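Local structure of probable tRNA pseudouridine synthase D (Methanosarcina mazei, 1Z2Z) at residues L412-P417 / T423-E428. The protein probably converts uridine 13 of transfer RNAs to pseudouridine, as a member of the TruD family of pseudouridine synthases. Sequence-based numbering, arbitrary orientation.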
ATOM      1  N   LEU A 412       6.839 -14.917  10.971  1.00 37.15           N
ATOM      2  CA  LEU A 412       5.514 -14.801  10.366  1.00 38.16           C
ATOM      3  C   LEU A 412       5.511 -15.154   8.884  1.00 39.39           C
ATOM      4  O   LEU A 412       6.078 -14.422   8.082  1.00 42.35           O
ATOM      5  CB  LEU A 412       4.995 -13.375  10.524  1.00 37.61           C
ATOM      6  CG  LEU A 412       4.391 -13.023  11.884  1.00 38.04           C
ATOM      7  CD1 LEU A 412       4.226 -11.510  12.010  1.00 35.53           C
ATOM      8  CD2 LEU A 412       3.050 -13.744  12.030  1.00 35.32           C
ATOM      9  N   GLU A 413       4.865 -16.252   8.503  1.00 39.82           N
ATOM     10  CA  GLU A 413       4.825 -16.625   7.089  1.00 40.53           C
ATOM     11  C   GLU A 413       3.407 -16.763   6.569  1.00 39.89           C
ATOM     12  O   GLU A 413       2.653 -17.615   7.026  1.00 41.23           O
ATOM     13  CB  GLU A 413       5.572 -17.931   6.867  1.00 41.93           C
ATOM     14  CG  GLU A 413       5.165 -19.010   7.819  1.00 45.17           C
ATOM     15  CD  GLU A 413       6.106 -20.180   7.764  1.00 48.79           C
ATOM     16  OE1 GLU A 413       6.014 -21.061   8.654  1.00 52.17           O
ATOM     17  OE2 GLU A 413       6.937 -20.215   6.827  1.00 47.35           O
ATOM     18  N   PHE A 414       3.046 -15.933   5.600  1.00 37.97           N
ATOM     19  CA  PHE A 414       1.703 -15.977   5.044  1.00 37.05           C
ATOM     20  C   PHE A 414       1.749 -15.642   3.557  1.00 39.07           C
ATOM     21  O   PHE A 414       2.808 -15.727   2.931  1.00 39.17           O
ATOM     22  CB  PHE A 414       0.840 -14.972   5.790  1.00 31.47           C
ATOM     23  CG  PHE A 414       1.439 -13.595   5.852  1.00 26.36           C
ATOM     24  CD1 PHE A 414       1.219 -12.676   4.837  1.00 25.77           C
ATOM     25  CD2 PHE A 414       2.216 -13.209   6.926  1.00 23.26           C
ATOM     26  CE1 PHE A 414       1.782 -11.388   4.892  1.00 20.57           C
ATOM     27  CE2 PHE A 414       2.778 -11.926   6.983  1.00 20.16           C
ATOM     28  CZ  PHE A 414       2.553 -11.024   5.971  1.00 17.57           C
HETATM   29  N   MSE A 415       0.607 -15.288   2.980  1.00 41.05           N
HETATM   30  CA  MSE A 415       0.592 -14.909   1.575  1.00 42.84           C
HETATM   31  C   MSE A 415      -0.492 -13.915   1.261  1.00 38.75           C
HETATM   32  O   MSE A 415      -1.575 -13.962   1.833  1.00 38.36           O
HETATM   33  CB  MSE A 415       0.448 -16.115   0.680  1.00 49.47           C
HETATM   34  CG  MSE A 415      -0.841 -16.810   0.797  1.00 60.50           C
HETATM   35 SE   MSE A 415      -0.991 -17.780  -0.821  1.00 77.99          SE
HETATM   36  CE  MSE A 415      -2.011 -16.394  -1.774  1.00 70.52           C
ATOM     37  N   LEU A 416      -0.178 -13.007   0.351  1.00 34.32           N
ATOM     38  CA  LEU A 416      -1.093 -11.957  -0.051  1.00 33.66           C
ATOM     39  C   LEU A 416      -1.253 -11.907  -1.585  1.00 34.48           C
ATOM     40  O   LEU A 416      -0.397 -12.387  -2.315  1.00 35.60           O
ATOM     41  CB  LEU A 416      -0.566 -10.628   0.495  1.00 30.70           C
ATOM     42  CG  LEU A 416      -1.063 -10.147   1.864  1.00 30.06           C
ATOM     43  CD1 LEU A 416      -1.351 -11.300   2.787  1.00 28.54           C
ATOM     44  CD2 LEU A 416      -0.033  -9.213   2.453  1.00 30.22           C
ATOM     45  N   PRO A 417      -2.377 -11.359  -2.088  1.00 35.15           N
ATOM     46  CA  PRO A 417      -2.628 -11.257  -3.534  1.00 33.43           C
ATOM     47  C   PRO A 417      -2.066  -9.959  -4.092  1.00 32.46           C
ATOM     48  O   PRO A 417      -2.014  -8.962  -3.380  1.00 31.38           O
ATOM     49  CB  PRO A 417      -4.142 -11.268  -3.603  1.00 35.15           C
ATOM     50  CG  PRO A 417      -4.489 -10.420  -2.404  1.00 34.65           C
ATOM     51  CD  PRO A 417      -3.615 -11.069  -1.339  1.00 35.30           C
ATOM     52  N   THR A 423       3.043  -4.991   5.300  1.00 33.31           N
ATOM     53  CA  THR A 423       2.979  -4.118   6.459  1.00 35.32           C
ATOM     54  C   THR A 423       1.597  -4.171   7.072  1.00 35.60           C
ATOM     55  O   THR A 423       1.438  -4.040   8.282  1.00 37.44           O
ATOM     56  CB  THR A 423       3.275  -2.668   6.101  1.00 35.45           C
ATOM     57  OG1 THR A 423       2.492  -2.288   4.967  1.00 35.64           O
ATOM     58  CG2 THR A 423       4.751  -2.494   5.800  1.00 35.10           C
ATOM     59  N   THR A 424       0.596  -4.372   6.230  1.00 34.93           N
ATOM     60  CA  THR A 424      -0.772  -4.440   6.696  1.00 35.47           C
ATOM     61  C   THR A 424      -0.998  -5.646   7.606  1.00 36.12           C
ATOM     62  O   THR A 424      -1.895  -5.646   8.445  1.00 36.73           O
ATOM     63  CB  THR A 424      -1.728  -4.506   5.517  1.00 34.25           C
ATOM     64  OG1 THR A 424      -1.633  -3.284   4.775  1.00 34.52           O
ATOM     65  CG2 THR A 424      -3.146  -4.703   6.003  1.00 35.50           C
ATOM     66  N   VAL A 425      -0.176  -6.670   7.447  1.00 35.63           N
ATOM     67  CA  VAL A 425      -0.320  -7.856   8.262  1.00 35.07           C
ATOM     68  C   VAL A 425       0.529  -7.720   9.507  1.00 36.33           C
ATOM     69  O   VAL A 425       0.103  -8.090  10.600  1.00 38.52           O
ATOM     70  CB  VAL A 425       0.128  -9.114   7.492  1.00 35.13           C
ATOM     71  CG1 VAL A 425       0.086 -10.329   8.400  1.00 32.95           C
ATOM     72  CG2 VAL A 425      -0.767  -9.326   6.276  1.00 33.71           C
ATOM     73  N   LEU A 426       1.731  -7.183   9.330  1.00 34.83           N
ATOM     74  CA  LEU A 426       2.686  -7.009  10.414  1.00 33.45           C
ATOM     75  C   LEU A 426       2.227  -6.067  11.513  1.00 33.82           C
ATOM     76  O   LEU A 426       2.447  -6.336  12.688  1.00 33.64           O
ATOM     77  CB  LEU A 426       4.010  -6.516   9.844  1.00 32.31           C
ATOM     78  CG  LEU A 426       4.755  -7.537   8.988  1.00 31.51           C
ATOM     79  CD1 LEU A 426       6.027  -6.892   8.470  1.00 30.31           C
ATOM     80  CD2 LEU A 426       5.079  -8.787   9.798  1.00 30.17           C
ATOM     81  N   ARG A 427       1.593  -4.964  11.131  1.00 34.99           N
ATOM     82  CA  ARG A 427       1.110  -3.991  12.102  1.00 35.71           C
ATOM     83  C   ARG A 427       0.282  -4.632  13.237  1.00 37.15           C
ATOM     84  O   ARG A 427       0.434  -4.265  14.398  1.00 37.48           O
ATOM     85  CB  ARG A 427       0.288  -2.921  11.387  1.00 34.63           C
ATOM     86  CG  ARG A 427      -0.004  -1.697  12.234  1.00 38.29           C
ATOM     87  CD  ARG A 427      -0.857  -0.683  11.472  1.00 39.89           C
ATOM     88  NE  ARG A 427      -2.273  -0.845  11.771  1.00 41.34           N
ATOM     89  CZ  ARG A 427      -2.899  -0.257  12.788  1.00 41.12           C
ATOM     90  NH1 ARG A 427      -2.245   0.550  13.610  1.00 38.83           N
ATOM     91  NH2 ARG A 427      -4.182  -0.495  12.994  1.00 41.44           N
ATOM     92  N   GLU A 428      -0.587  -5.589  12.919  1.00 38.42           N
ATOM     93  CA  GLU A 428      -1.392  -6.224  13.961  1.00 40.51           C
ATOM     94  C   GLU A 428      -0.547  -7.138  14.850  1.00 41.11           C
ATOM     95  O   GLU A 428      -0.946  -7.473  15.967  1.00 40.60           O
ATOM     96  CB  GLU A 428      -2.554  -7.028  13.355  1.00 40.95           C
ATOM     97  CG  GLU A 428      -3.551  -6.205  12.531  1.00 42.85           C
ATOM     98  CD  GLU A 428      -4.253  -5.106  13.327  1.00 45.60           C
ATOM     99  OE1 GLU A 428      -4.254  -3.945  12.841  1.00 48.05           O
ATOM    100  OE2 GLU A 428      -4.803  -5.394  14.423  1.00 43.42           O
TER
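Val425, on the first turn of helix 423-430, lays its branched side chain against one face of the Phe414 ring, which projects from strand 408-417. The CH-pi contact is made by CG1 of Val425, 3.7 Å from the centroid of the Phe414 ring and 24° off its normal, displaced toward the rim. On the same side of the ring plane, nearer its outer end, Val425 CG2 is 3.6 Å from Phe414 CE1 and Val425 CB 3.4 Å from Phe414 CZ. The beta-branch holds both methyls close to the backbone, and a chi1 of 175°, with CG1 anti to the backbone N, turns both to the ring. Phe414's own rotamer (chi1 52°) goes with a ring that points at the helix and offers Val425 a face; the ring also meets Phe135 of strand 130-142.

Three leucines complete the interface, their long, flexible apolar chains spanning a buried separation of 8.3 Å between the CA atoms of Leu412 and Leu426. These two run antiparallel alongside each other, Leu412 CD1 3.6 Å from Leu426 CD2, while Leu416 meets Val425 tip to tip, its CD2 3.9 Å from Val425 CG2. Leu426 also touches Ile137 and lies about 8 Å, side chain to side chain, from Asp86, the predicted nucleophile.

Because no hydrogen bond crosses between the segments, helix and strand meet here through non-directional apolar packing, in which the CH-pi contact alone depends on orientation.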